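Local coordinates for glycoside hydrolase family 31 (Trueperella pyogenes, PDB 5I0F), which degrades cycloalternan, a cyclic oligosaccharide of glucose, probably as a retaining glycosidase that passes through a covalent glycosyl-enzyme intermediate, at residues A[137-142]-A[151-156]; A[160-165]-A[249-254]; A[533-538]-A[568-573]; A[563-568]-A[591-596]. All coordinates share one frame; numbering follows the deposited sequence.

In the fold
The four contacts fall into two groups on opposite sides of the chain's centre. Contacts 1 and 2 have centres 7 Å apart. Contact 2 lies within an antiparallel sheet, and contact 1 joins that sheet to a mixed one through strand 138-141; the two meet where Leu154 O faces His161 N. Contacts 3 and 4, with centres 10 Å apart, lie in the TIM barrel; they share Pro568 and meet through Ser535 OG and Ala563 O. Contact 4 touches the bound glycan itself, while contact 3 adjoins it and carries a calcium ion. Contact 2 holds a calcium site of its own, far from the sugars, since the centres of contacts 2 and 4 are about 40 Å apart.

Contact 1: A[137-142]-A[151-156]; sequences GHIDID and PLWLVS
The indole of Trp153 carries the backbone of Gly137 on one face. Gly137 N sits 3.6 Å above the ring plane, over its centre, and Gly137 CA makes a CH-pi contact 3.8 Å from the centroid of the six-membered ring, 20° off the normal. The closest approach is between Gly137 C and Trp153 CZ2, at 3.2 Å. At the edge, in the ring plane, a water receives the indole N-H, with 3.0 Å from Trp153 NE1 to the water oxygen. The same water donates to Gly137 O at 3.1 Å, so the polar edge of the tryptophan reaches the opposite backbone through a single bridge.

Glycine suits this place because, without a side chain, its CA can sit directly over the ring face; a CB would point at the indole, only 2.7 Å from Trp153 CH2. Approaching the indole obliquely, Ile139 brings CD1 to 3.9 Å from Trp153 CH2, the two side chains sliding past each other in opposite directions. One carbon back, Ile139 CG1 meets Pro151 CG at 4.1 Å, an apolar branch against a rigid apolar ring.

Strand 138-141 is the edge of a mixed sheet, beside strand 263-271, whereas strand 152-155 belongs to the antiparallel sheet that includes 160-168. The contact therefore joins two sheets through side chains, and Trp153 also touches Val163 of its neighbouring strand. With no direct hydrogen bond between the segments, cohesion rests on the indole face, the aliphatic contacts and one water, which satisfies the N-H of a buried tryptophan.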
# COMPACT_ATOMS: atom_id res chain seq x y z
N GLY A 137 7.76 26.75 17.13
CA GLY A 137 7.96 25.41 17.68
C GLY A 137 9.43 25.03 17.69
O GLY A 137 10.31 25.88 17.54
N HIS A 138 9.69 23.74 17.81
CA HIS A 138 11.02 23.22 18.02
C HIS A 138 11.15 21.87 17.28
O HIS A 138 10.24 21.04 17.34
CB HIS A 138 11.19 23.08 19.55
CG HIS A 138 12.33 22.22 19.98
ND1 HIS A 138 13.65 22.57 19.77
CD2 HIS A 138 12.35 21.05 20.66
CE1 HIS A 138 14.43 21.63 20.28
NE2 HIS A 138 13.67 20.70 20.82
N ILE A 139 12.24 21.70 16.54
CA ILE A 139 12.59 20.42 15.95
C ILE A 139 13.56 19.70 16.90
O ILE A 139 14.68 20.17 17.11
CB ILE A 139 13.27 20.57 14.56
CG1 ILE A 139 12.48 21.50 13.62
CG2 ILE A 139 13.46 19.21 13.92
CD1 ILE A 139 11.10 21.02 13.27
N ASP A 140 13.12 18.58 17.46
CA ASP A 140 13.94 17.77 18.37
C ASP A 140 14.72 16.79 17.47
O ASP A 140 14.16 15.79 17.01
CB ASP A 140 13.03 17.05 19.39
CG ASP A 140 13.79 16.09 20.31
OD1 ASP A 140 15.03 16.07 20.26
OD2 ASP A 140 13.14 15.34 21.08
N ILE A 141 15.97 17.14 17.18
CA ILE A 141 16.81 16.40 16.24
C ILE A 141 18.29 16.52 16.66
O ILE A 141 18.73 17.59 17.04
CB ILE A 141 16.63 16.93 14.78
CG1 ILE A 141 17.45 16.10 13.78
CG2 ILE A 141 17.01 18.41 14.67
CD1 ILE A 141 17.13 16.34 12.31
N ASP A 142 19.01 15.41 16.59
CA ASP A 142 20.42 15.33 16.96
C ASP A 142 21.25 15.22 15.68
O ASP A 142 20.73 15.48 14.60
CB ASP A 142 20.63 14.11 17.87
CG ASP A 142 19.82 14.21 19.15
OD1 ASP A 142 19.98 15.22 19.86
OD2 ASP A 142 19.01 13.30 19.45
N PRO A 151 14.18 25.96 9.87
CA PRO A 151 12.74 25.82 10.16
C PRO A 151 11.84 27.02 9.82
O PRO A 151 12.11 28.15 10.22
CB PRO A 151 12.70 25.54 11.67
CG PRO A 151 14.02 24.95 11.98
CD PRO A 151 14.99 25.66 11.06
N LEU A 152 10.80 26.77 9.05
CA LEU A 152 9.73 27.74 8.79
C LEU A 152 8.38 27.14 9.20
O LEU A 152 8.07 26.01 8.82
CB LEU A 152 9.70 28.11 7.32
CG LEU A 152 10.85 28.98 6.79
CD1 LEU A 152 10.80 29.06 5.27
CD2 LEU A 152 10.79 30.37 7.40
N TRP A 153 7.57 27.91 9.94
CA TRP A 153 6.32 27.42 10.55
C TRP A 153 5.15 28.12 9.88
O TRP A 153 5.16 29.34 9.76
CB TRP A 153 6.32 27.68 12.06
CG TRP A 153 7.51 27.08 12.76
CD1 TRP A 153 8.73 27.66 12.94
CD2 TRP A 153 7.59 25.78 13.34
NE1 TRP A 153 9.58 26.80 13.61
CE2 TRP A 153 8.90 25.64 13.87
CE3 TRP A 153 6.67 24.72 13.50
CZ2 TRP A 153 9.32 24.47 14.52
CZ3 TRP A 153 7.09 23.56 14.14
CH2 TRP A 153 8.41 23.44 14.65
N LEU A 154 4.17 27.35 9.40
CA LEU A 154 3.01 27.89 8.70
C LEU A 154 1.95 28.24 9.74
O LEU A 154 1.29 27.35 10.28
CB LEU A 154 2.48 26.91 7.64
CG LEU A 154 1.34 27.45 6.76
CD1 LEU A 154 1.78 28.67 5.96
CD2 LEU A 154 0.82 26.36 5.83
N VAL A 155 1.79 29.53 10.00
CA VAL A 155 0.99 30.01 11.13
C VAL A 155 -0.15 30.92 10.72
O VAL A 155 -0.02 31.73 9.81
CB VAL A 155 1.84 30.75 12.19
CG1 VAL A 155 2.86 29.80 12.82
CG2 VAL A 155 2.50 32.00 11.62
N SER A 156 -1.26 30.80 11.44
CA SER A 156 -2.40 31.72 11.31
C SER A 156 -2.85 32.11 12.70
O SER A 156 -2.26 31.68 13.70
CB SER A 156 -3.55 31.04 10.57
OG SER A 156 -4.13 30.02 11.36
O HOH W 1 12.09 26.84 15.18

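Contact 2: A[160-165]-A[249-254]; sequences THRVKF and LIEVDL. With CA (calcium ion), chain K.
Strands 160-165 and 249-253 pair antiparallel within the six-stranded sheet, in register from Arg162 opposite Asp253 to Phe165 opposite Ile250. Val163 with Val252 and Phe165 with Ile250 are the hydrogen-bonded pairs; in the latter, Ile250 N reaches Phe165 O at 2.8 Å in an almost straight bond.

On one face of the sheet the side chains are charged. Long and flexible, Arg162 bends at chi3 (-65°), and its NE donates to Glu251 OE1 at 2.7 Å, in the guanidinium plane and onto the anti lone pair, a diagonal salt bridge. One water links Arg162 NH2 to the same OE1, and another joins Lys164 NZ to Glu251 OE2. Beta-branched and aromatic residues, suited to a buried sheet face, fill the other: Ile250 CB lies over the Phe165 ring, toward its rim, and Val163 CG1 packs 3.9 Å from Val252 CB.

Where strand 249-253 ends, Leu254 N still bonds to His161 O at 2.9 Å, and Leu254 CD1 packs 3.8 Å from Thr160 CG2. There calcium is gripped by both oxygens of Asp253, by Leu254 O at 2.3 Å and by three waters, one of which donates to His161 O; Asp486 completes the site.

Strands 152-155 and 236-240 flank the pair within the sheet. Val163, Phe165 and Leu254 face Val264 and Val266 of strand 263-271, while on the charged side Arg162 touches Trp237.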
# COMPACT_ATOMS: atom_id res chain seq x y z
N THR A 160 -0.78 26.67 14.31
CA THR A 160 0.39 26.30 13.51
C THR A 160 0.08 25.01 12.75
O THR A 160 -0.23 23.98 13.36
CB THR A 160 1.62 26.11 14.42
OG1 THR A 160 1.75 27.26 15.25
CG2 THR A 160 2.90 25.95 13.60
N HIS A 161 0.12 25.07 11.42
CA HIS A 161 -0.45 24.01 10.59
C HIS A 161 0.56 23.04 10.00
O HIS A 161 0.26 21.85 9.87
CB HIS A 161 -1.29 24.61 9.48
CG HIS A 161 -2.28 25.62 9.96
ND1 HIS A 161 -3.44 25.27 10.62
CD2 HIS A 161 -2.25 26.97 9.95
CE1 HIS A 161 -4.09 26.37 10.96
NE2 HIS A 161 -3.39 27.41 10.57
N ARG A 162 1.71 23.57 9.61
CA ARG A 162 2.80 22.78 8.98
C ARG A 162 4.15 23.35 9.38
O ARG A 162 4.26 24.49 9.84
CB ARG A 162 2.67 22.79 7.46
CG ARG A 162 1.43 22.09 6.91
CD ARG A 162 1.65 21.48 5.54
NE ARG A 162 1.90 22.51 4.53
CZ ARG A 162 0.96 23.23 3.92
NH1 ARG A 162 -0.33 23.08 4.20
NH2 ARG A 162 1.32 24.13 3.03
N VAL A 163 5.20 22.57 9.17
CA VAL A 163 6.56 23.08 9.34
C VAL A 163 7.40 22.56 8.21
O VAL A 163 7.17 21.46 7.73
CB VAL A 163 7.15 22.67 10.71
CG1 VAL A 163 7.22 21.15 10.88
CG2 VAL A 163 8.52 23.30 10.94
N LYS A 164 8.36 23.36 7.76
CA LYS A 164 9.38 22.81 6.89
C LYS A 164 10.77 23.12 7.39
O LYS A 164 11.01 24.12 8.07
CB LYS A 164 9.18 23.20 5.43
CG LYS A 164 9.25 24.66 5.13
CD LYS A 164 8.53 24.97 3.81
CE LYS A 164 8.62 26.47 3.54
NZ LYS A 164 8.05 26.85 2.23
N PHE A 165 11.69 22.22 7.07
CA PHE A 165 13.08 22.34 7.50
C PHE A 165 13.95 21.53 6.55
O PHE A 165 13.43 20.83 5.67
CB PHE A 165 13.24 21.93 8.97
CG PHE A 165 12.92 20.50 9.24
CD1 PHE A 165 11.62 20.10 9.55
CD2 PHE A 165 13.92 19.53 9.17
CE1 PHE A 165 11.33 18.76 9.80
CE2 PHE A 165 13.63 18.19 9.41
CZ PHE A 165 12.33 17.81 9.74
N LEU A 249 14.66 18.89 1.68
CA LEU A 249 13.65 19.73 2.30
C LEU A 249 12.50 18.83 2.73
O LEU A 249 11.98 18.05 1.93
CB LEU A 249 13.12 20.77 1.31
CG LEU A 249 14.16 21.53 0.48
CD1 LEU A 249 13.48 22.52 -0.44
CD2 LEU A 249 15.17 22.22 1.38
N ILE A 250 12.13 18.94 4.01
CA ILE A 250 11.12 18.10 4.62
C ILE A 250 10.00 19.02 5.06
O ILE A 250 10.27 20.03 5.72
CB ILE A 250 11.70 17.35 5.84
CG1 ILE A 250 12.84 16.44 5.38
CG2 ILE A 250 10.64 16.48 6.54
CD1 ILE A 250 13.52 15.67 6.49
N GLU A 251 8.77 18.68 4.72
CA GLU A 251 7.59 19.39 5.20
C GLU A 251 6.68 18.40 5.93
O GLU A 251 6.48 17.28 5.47
CB GLU A 251 6.89 20.08 4.04
CG GLU A 251 5.81 21.06 4.44
CD GLU A 251 5.47 22.09 3.35
OE1 GLU A 251 4.36 22.67 3.42
OE2 GLU A 251 6.29 22.32 2.43
N VAL A 252 6.14 18.82 7.06
CA VAL A 252 5.44 17.95 7.98
C VAL A 252 4.10 18.59 8.33
O VAL A 252 4.04 19.77 8.74
CB VAL A 252 6.27 17.77 9.27
CG1 VAL A 252 5.59 16.82 10.23
CG2 VAL A 252 7.69 17.31 8.94
N ASP A 253 3.02 17.83 8.17
CA ASP A 253 1.70 18.25 8.67
C ASP A 253 1.71 18.20 10.20
O ASP A 253 2.26 17.26 10.79
CB ASP A 253 0.59 17.37 8.08
CG ASP A 253 -0.78 17.67 8.64
OD1 ASP A 253 -1.16 18.86 8.73
OD2 ASP A 253 -1.50 16.71 9.03
N LEU A 254 1.12 19.21 10.84
CA LEU A 254 1.02 19.29 12.29
C LEU A 254 -0.43 19.07 12.78
O LEU A 254 -1.31 18.86 11.96
CB LEU A 254 1.56 20.63 12.77
CG LEU A 254 3.04 20.87 12.46
CD1 LEU A 254 3.44 22.28 12.87
CD2 LEU A 254 3.91 19.83 13.15
CA CA K . -2.98 18.28 10.51
O HOH W 2 -2.56 20.78 10.37
O HOH W 3 3.34 24.65 1.33
O HOH W 4 6.08 24.84 1.19
O HOH W 5 -4.97 18.87 11.85
O HOH W 6 -4.28 17.96 8.60

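Contact 3: A[533-538]-A[568-573]; sequences EDSTWE and PVPEAE. With CA (calcium ion), chain E.
Trp537 and Glu571 meet between two beta-alpha loops of the TIM barrel, where helices 537-551 and 572-583 begin. From its CB, Trp537 sends CG anti to the carbonyl carbon (chi1 -64°), and the indole extends toward the other loop. CD1 passes 4.0 Å from Glu571 OE1. Next to it, NE1 donates to Glu571 OE1 at 2.9 Å, with an N-H...O angle of 163°; the oxygen lies in the ring plane and is met on its anti side. Ring and carboxylate are turned 78° apart, and the acid touches the indole edge with one oxygen. Farther out, CZ2 rests 4.0 Å from Glu573 CG, and CH2 reaches Glu573 O at 3.8 Å. Tryptophan suits the place by combining a single N-H with a broad apolar end that lies against the first turn of the neighbouring helix.

Both helix starts are marked: Thr536 occupies an N-cap position and caps Ala539 N with its hydroxyl, and Glu571 is the N-cap residue of the other helix. Beside the tryptophan, Ser535 CB packs against Pro570 CB, a compact side chain against a stiff ring; Ser535 OG is itself hydrogen-bonded to Ala563 O and Arg604. Calcium lies near Ser535, the centre of an inverse gamma turn, held by Asp534 OD1 at 2.5 Å and five waters, one of which accepts a hydrogen bond from Ser535 N at 3.0 Å.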
# COMPACT_ATOMS: atom_id res chain seq x y z
N GLU A 533 -1.16 -4.70 -10.37
CA GLU A 533 -0.53 -4.23 -11.61
C GLU A 533 -1.01 -4.96 -12.86
O GLU A 533 -1.57 -6.05 -12.81
CB GLU A 533 1.02 -4.33 -11.54
CG GLU A 533 1.77 -3.02 -11.23
CD GLU A 533 1.73 -1.97 -12.35
OE1 GLU A 533 0.75 -1.93 -13.14
OE2 GLU A 533 2.69 -1.15 -12.44
N ASP A 534 -0.73 -4.32 -13.99
CA ASP A 534 -0.87 -4.91 -15.31
C ASP A 534 0.24 -5.94 -15.57
O ASP A 534 1.29 -5.95 -14.91
CB ASP A 534 -0.81 -3.82 -16.38
CG ASP A 534 -2.05 -2.94 -16.38
OD1 ASP A 534 -3.16 -3.46 -16.63
OD2 ASP A 534 -1.93 -1.72 -16.12
N SER A 535 -0.01 -6.83 -16.54
CA SER A 535 0.97 -7.80 -16.97
C SER A 535 1.86 -7.21 -18.05
O SER A 535 1.69 -7.51 -19.25
CB SER A 535 0.30 -9.08 -17.49
OG SER A 535 -0.33 -9.79 -16.42
N THR A 536 2.81 -6.40 -17.60
CA THR A 536 3.74 -5.69 -18.48
C THR A 536 5.19 -5.79 -18.00
O THR A 536 5.46 -6.01 -16.80
CB THR A 536 3.40 -4.20 -18.58
OG1 THR A 536 3.60 -3.55 -17.32
CG2 THR A 536 1.96 -3.97 -19.07
N TRP A 537 6.12 -5.56 -18.94
CA TRP A 537 7.55 -5.50 -18.59
C TRP A 537 7.84 -4.33 -17.64
O TRP A 537 8.62 -4.48 -16.72
CB TRP A 537 8.44 -5.44 -19.83
CG TRP A 537 8.33 -6.67 -20.64
CD1 TRP A 537 7.48 -6.90 -21.69
CD2 TRP A 537 9.08 -7.88 -20.47
NE1 TRP A 537 7.67 -8.17 -22.19
CE2 TRP A 537 8.64 -8.80 -21.46
CE3 TRP A 537 10.09 -8.27 -19.58
CZ2 TRP A 537 9.18 -10.08 -21.58
CZ3 TRP A 537 10.64 -9.56 -19.72
CH2 TRP A 537 10.16 -10.45 -20.70
N GLU A 538 7.22 -3.18 -17.86
CA GLU A 538 7.42 -2.03 -16.98
C GLU A 538 6.96 -2.33 -15.55
O GLU A 538 7.65 -1.97 -14.58
CB GLU A 538 6.74 -0.75 -17.52
CG GLU A 538 7.02 0.52 -16.70
CD GLU A 538 8.51 0.73 -16.35
OE1 GLU A 538 9.40 0.58 -17.25
OE2 GLU A 538 8.79 1.01 -15.15
N PRO A 568 -5.61 -9.57 -19.88
CA PRO A 568 -5.27 -10.85 -20.49
C PRO A 568 -4.01 -11.47 -19.85
O PRO A 568 -3.19 -10.74 -19.30
CB PRO A 568 -5.00 -10.47 -21.95
CG PRO A 568 -5.92 -9.32 -22.18
CD PRO A 568 -5.90 -8.55 -20.89
N VAL A 569 -3.89 -12.79 -19.88
CA VAL A 569 -2.68 -13.42 -19.32
C VAL A 569 -1.39 -12.79 -19.91
O VAL A 569 -1.38 -12.36 -21.06
CB VAL A 569 -2.66 -14.95 -19.49
CG1 VAL A 569 -3.89 -15.59 -18.83
CG2 VAL A 569 -2.59 -15.36 -20.95
N PRO A 570 -0.30 -12.75 -19.12
CA PRO A 570 0.95 -12.25 -19.64
C PRO A 570 1.42 -13.08 -20.83
O PRO A 570 1.14 -14.28 -20.88
CB PRO A 570 1.91 -12.42 -18.45
CG PRO A 570 1.30 -13.47 -17.62
CD PRO A 570 -0.16 -13.20 -17.73
N GLU A 571 2.10 -12.44 -21.77
CA GLU A 571 2.74 -13.15 -22.89
C GLU A 571 3.72 -14.17 -22.31
O GLU A 571 4.25 -13.97 -21.20
CB GLU A 571 3.47 -12.16 -23.82
CG GLU A 571 4.83 -11.64 -23.32
CD GLU A 571 5.64 -10.88 -24.37
OE1 GLU A 571 6.15 -9.77 -24.08
OE2 GLU A 571 5.80 -11.42 -25.49
N ALA A 572 4.00 -15.23 -23.06
CA ALA A 572 4.75 -16.37 -22.52
C ALA A 572 6.11 -15.93 -21.98
O ALA A 572 6.52 -16.37 -20.92
CB ALA A 572 4.94 -17.46 -23.59
N GLU A 573 6.80 -15.06 -22.71
CA GLU A 573 8.15 -14.66 -22.35
C GLU A 573 8.20 -13.91 -21.01
O GLU A 573 9.12 -14.10 -20.21
CB GLU A 573 8.77 -13.79 -23.46
CG GLU A 573 10.25 -13.56 -23.28
CD GLU A 573 10.86 -12.70 -24.37
OE1 GLU A 573 12.10 -12.59 -24.39
OE2 GLU A 573 10.12 -12.09 -25.19
CA CA E . -3.68 -4.21 -19.01
O HOH W 7 -2.42 -6.08 -18.23
O HOH W 8 -5.61 -4.82 -17.48
O HOH W 9 -5.13 -5.22 -20.47
O HOH W 10 -4.68 -1.88 -19.19
O HOH W 11 -1.84 -3.07 -19.89

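Contact 4: A[563-568]-A[591-596]; sequences AGFSGP and HSEFHH. With GLC (alpha-D-glucopyranose), chain B; BGC (beta-D-glucopyranose), chain C; GLC (alpha-D-glucopyranose), chain D.
Phe565 and Glu593 join two loops that follow the seventh and eighth strands of the TIM barrel, 558-561 and 587-590, at the end where the glycan binds. Glu593 N donates to Phe565 O at 2.9 Å from above the carbonyl plane. That oxygen also accepts from a water, which donates equally to Glu593 O and so ties the two backbones together.

The carboxylate of Glu593 divides its work. OE1 accepts from Ser566 OG at 2.7 Å on the syn side, and a second water adds a weak bond while accepting from Gly567 N. OE2 faces the sugar, receiving O2 of the chain D glucose at 2.8 Å and a bond from Tyr200. Glutamate suits this buried spot because the two oxygens of one carboxylate let it bond Ser566 through OE1 and both the sugar and Tyr200 through OE2, the extended chain bringing the group that far.

Phe565 is the apolar part of the contact. Glu593 CB lies over the Phe565 ring at 3.5 Å from the centroid, 18° off the normal. Near-parallel but slid apart, the His591 ring barely overlaps it, although Phe565 CD2 and His591 CD2 come within 3.3 Å.

The imidazole is used at both nitrogens. His591 ND1 has a weak bond to Ser300, while His591 NE2 donates to O4 of the beta-glucose at 2.9 Å and is also hydrogen-bonded to its O3, again at 2.9 Å. O3 of the chain B glucose donates to Phe594 O at 2.7 Å.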
# COMPACT_ATOMS: atom_id res chain seq x y z
N ALA A 563 4.31 -11.65 -12.86
CA ALA A 563 3.84 -11.34 -14.20
C ALA A 563 2.54 -10.55 -14.28
O ALA A 563 1.97 -10.43 -15.37
CB ALA A 563 3.78 -12.60 -15.06
N GLY A 564 2.08 -9.97 -13.17
CA GLY A 564 0.87 -9.17 -13.15
C GLY A 564 -0.43 -9.97 -13.03
O GLY A 564 -0.56 -11.11 -13.54
N PHE A 565 -1.42 -9.38 -12.37
CA PHE A 565 -2.70 -10.05 -12.14
C PHE A 565 -3.85 -9.57 -13.02
O PHE A 565 -4.87 -10.26 -13.08
CB PHE A 565 -3.06 -10.05 -10.65
CG PHE A 565 -4.01 -8.96 -10.20
CD1 PHE A 565 -3.86 -7.63 -10.57
CD2 PHE A 565 -5.00 -9.26 -9.29
CE1 PHE A 565 -4.74 -6.65 -10.10
CE2 PHE A 565 -5.87 -8.30 -8.81
CZ PHE A 565 -5.74 -6.99 -9.21
N SER A 566 -3.69 -8.42 -13.67
CA SER A 566 -4.80 -7.73 -14.36
C SER A 566 -4.67 -7.83 -15.87
O SER A 566 -3.57 -7.75 -16.42
CB SER A 566 -4.84 -6.26 -13.95
OG SER A 566 -5.88 -5.55 -14.60
N GLY A 567 -5.80 -7.98 -16.54
CA GLY A 567 -5.86 -8.05 -18.01
C GLY A 567 -5.66 -9.45 -18.55
O GLY A 567 -5.56 -10.42 -17.77
N PRO A 568 -5.61 -9.57 -19.88
CA PRO A 568 -5.27 -10.85 -20.49
C PRO A 568 -4.01 -11.47 -19.85
O PRO A 568 -3.19 -10.74 -19.30
CB PRO A 568 -5.00 -10.47 -21.95
CG PRO A 568 -5.92 -9.32 -22.18
CD PRO A 568 -5.90 -8.55 -20.89
N HIS A 591 -1.24 -14.89 -9.06
CA HIS A 591 -2.57 -14.37 -8.74
C HIS A 591 -3.25 -13.84 -10.00
O HIS A 591 -2.59 -13.48 -10.97
CB HIS A 591 -2.43 -13.29 -7.65
CG HIS A 591 -3.73 -12.69 -7.19
ND1 HIS A 591 -4.83 -13.44 -6.86
CD2 HIS A 591 -4.07 -11.40 -6.93
CE1 HIS A 591 -5.82 -12.64 -6.50
NE2 HIS A 591 -5.38 -11.39 -6.52
N SER A 592 -4.58 -13.79 -9.98
CA SER A 592 -5.36 -13.20 -11.06
C SER A 592 -6.57 -12.41 -10.57
O SER A 592 -7.29 -12.82 -9.65
CB SER A 592 -5.83 -14.27 -12.04
OG SER A 592 -6.63 -15.27 -11.41
N GLU A 593 -6.79 -11.29 -11.23
CA GLU A 593 -7.89 -10.40 -10.91
C GLU A 593 -9.24 -10.96 -11.39
O GLU A 593 -9.31 -11.66 -12.39
CB GLU A 593 -7.63 -9.04 -11.58
CG GLU A 593 -8.60 -7.92 -11.19
CD GLU A 593 -8.21 -6.59 -11.79
OE1 GLU A 593 -7.82 -6.54 -12.97
OE2 GLU A 593 -8.29 -5.56 -11.09
N PHE A 594 -10.30 -10.59 -10.66
CA PHE A 594 -11.69 -10.84 -11.02
C PHE A 594 -11.96 -10.37 -12.44
O PHE A 594 -11.51 -9.28 -12.82
CB PHE A 594 -12.63 -10.07 -10.08
CG PHE A 594 -14.09 -10.37 -10.27
CD1 PHE A 594 -14.58 -11.67 -10.12
CD2 PHE A 594 -14.99 -9.34 -10.53
CE1 PHE A 594 -15.93 -11.95 -10.29
CE2 PHE A 594 -16.36 -9.61 -10.68
CZ PHE A 594 -16.83 -10.91 -10.55
N HIS A 595 -12.71 -11.17 -13.19
CA HIS A 595 -13.04 -10.91 -14.61
C HIS A 595 -14.50 -11.35 -14.92
O HIS A 595 -14.84 -11.70 -16.07
CB HIS A 595 -11.99 -11.66 -15.43
CG HIS A 595 -12.12 -11.51 -16.91
ND1 HIS A 595 -12.08 -12.60 -17.77
CD2 HIS A 595 -12.26 -10.41 -17.70
CE1 HIS A 595 -12.19 -12.17 -19.01
NE2 HIS A 595 -12.31 -10.85 -18.99
N HIS A 596 -15.37 -11.33 -13.90
CA HIS A 596 -16.80 -11.70 -14.02
C HIS A 596 -17.02 -13.09 -14.61
O HIS A 596 -18.04 -13.34 -15.25
CB HIS A 596 -17.56 -10.62 -14.84
CG HIS A 596 -17.58 -9.27 -14.19
ND1 HIS A 596 -18.58 -8.88 -13.32
CD2 HIS A 596 -16.73 -8.22 -14.29
CE1 HIS A 596 -18.33 -7.66 -12.89
NE2 HIS A 596 -17.22 -7.24 -13.46
C1 GLC B . -11.95 -2.92 -12.39
C2 GLC B . -11.46 -4.23 -12.99
C3 GLC B . -12.17 -5.42 -12.35
C4 GLC B . -12.02 -5.38 -10.82
C5 GLC B . -12.55 -4.04 -10.31
C6 GLC B . -12.50 -3.83 -8.80
O1 GLC B . -13.33 -2.72 -12.72
O2 GLC B . -11.71 -4.23 -14.41
O3 GLC B . -11.62 -6.62 -12.90
O4 GLC B . -12.74 -6.46 -10.21
O5 GLC B . -11.82 -2.98 -10.96
O6 GLC B . -11.30 -4.35 -8.18
C2 BGC C . -6.29 -6.92 -4.11
C3 BGC C . -6.38 -7.99 -5.21
C4 BGC C . -7.65 -8.82 -5.00
C5 BGC C . -8.89 -7.92 -4.94
C6 BGC C . -10.09 -8.76 -4.53
C1 BGC C . -7.56 -6.61 -3.27
O2 BGC C . -5.29 -5.89 -4.22
O3 BGC C . -5.21 -8.81 -5.19
O4 BGC C . -7.79 -9.79 -6.06
O5 BGC C . -8.77 -6.80 -4.03
O6 BGC C . -11.31 -8.02 -4.67
C1 GLC D . -10.10 -3.62 -8.52
C2 GLC D . -8.90 -4.39 -7.98
C3 GLC D . -8.83 -4.28 -6.46
C4 GLC D . -8.78 -2.82 -6.05
C5 GLC D . -10.04 -2.14 -6.61
C6 GLC D . -10.13 -0.67 -6.25
O2 GLC D . -8.98 -5.75 -8.40
O3 GLC D . -7.66 -4.97 -5.98
O4 GLC D . -8.69 -2.70 -4.62
O5 GLC D . -10.09 -2.27 -8.04
O6 GLC D . -9.17 0.12 -6.97
O HOH W 12 -7.23 -11.29 -14.52
O HOH W 13 -8.28 -8.80 -15.43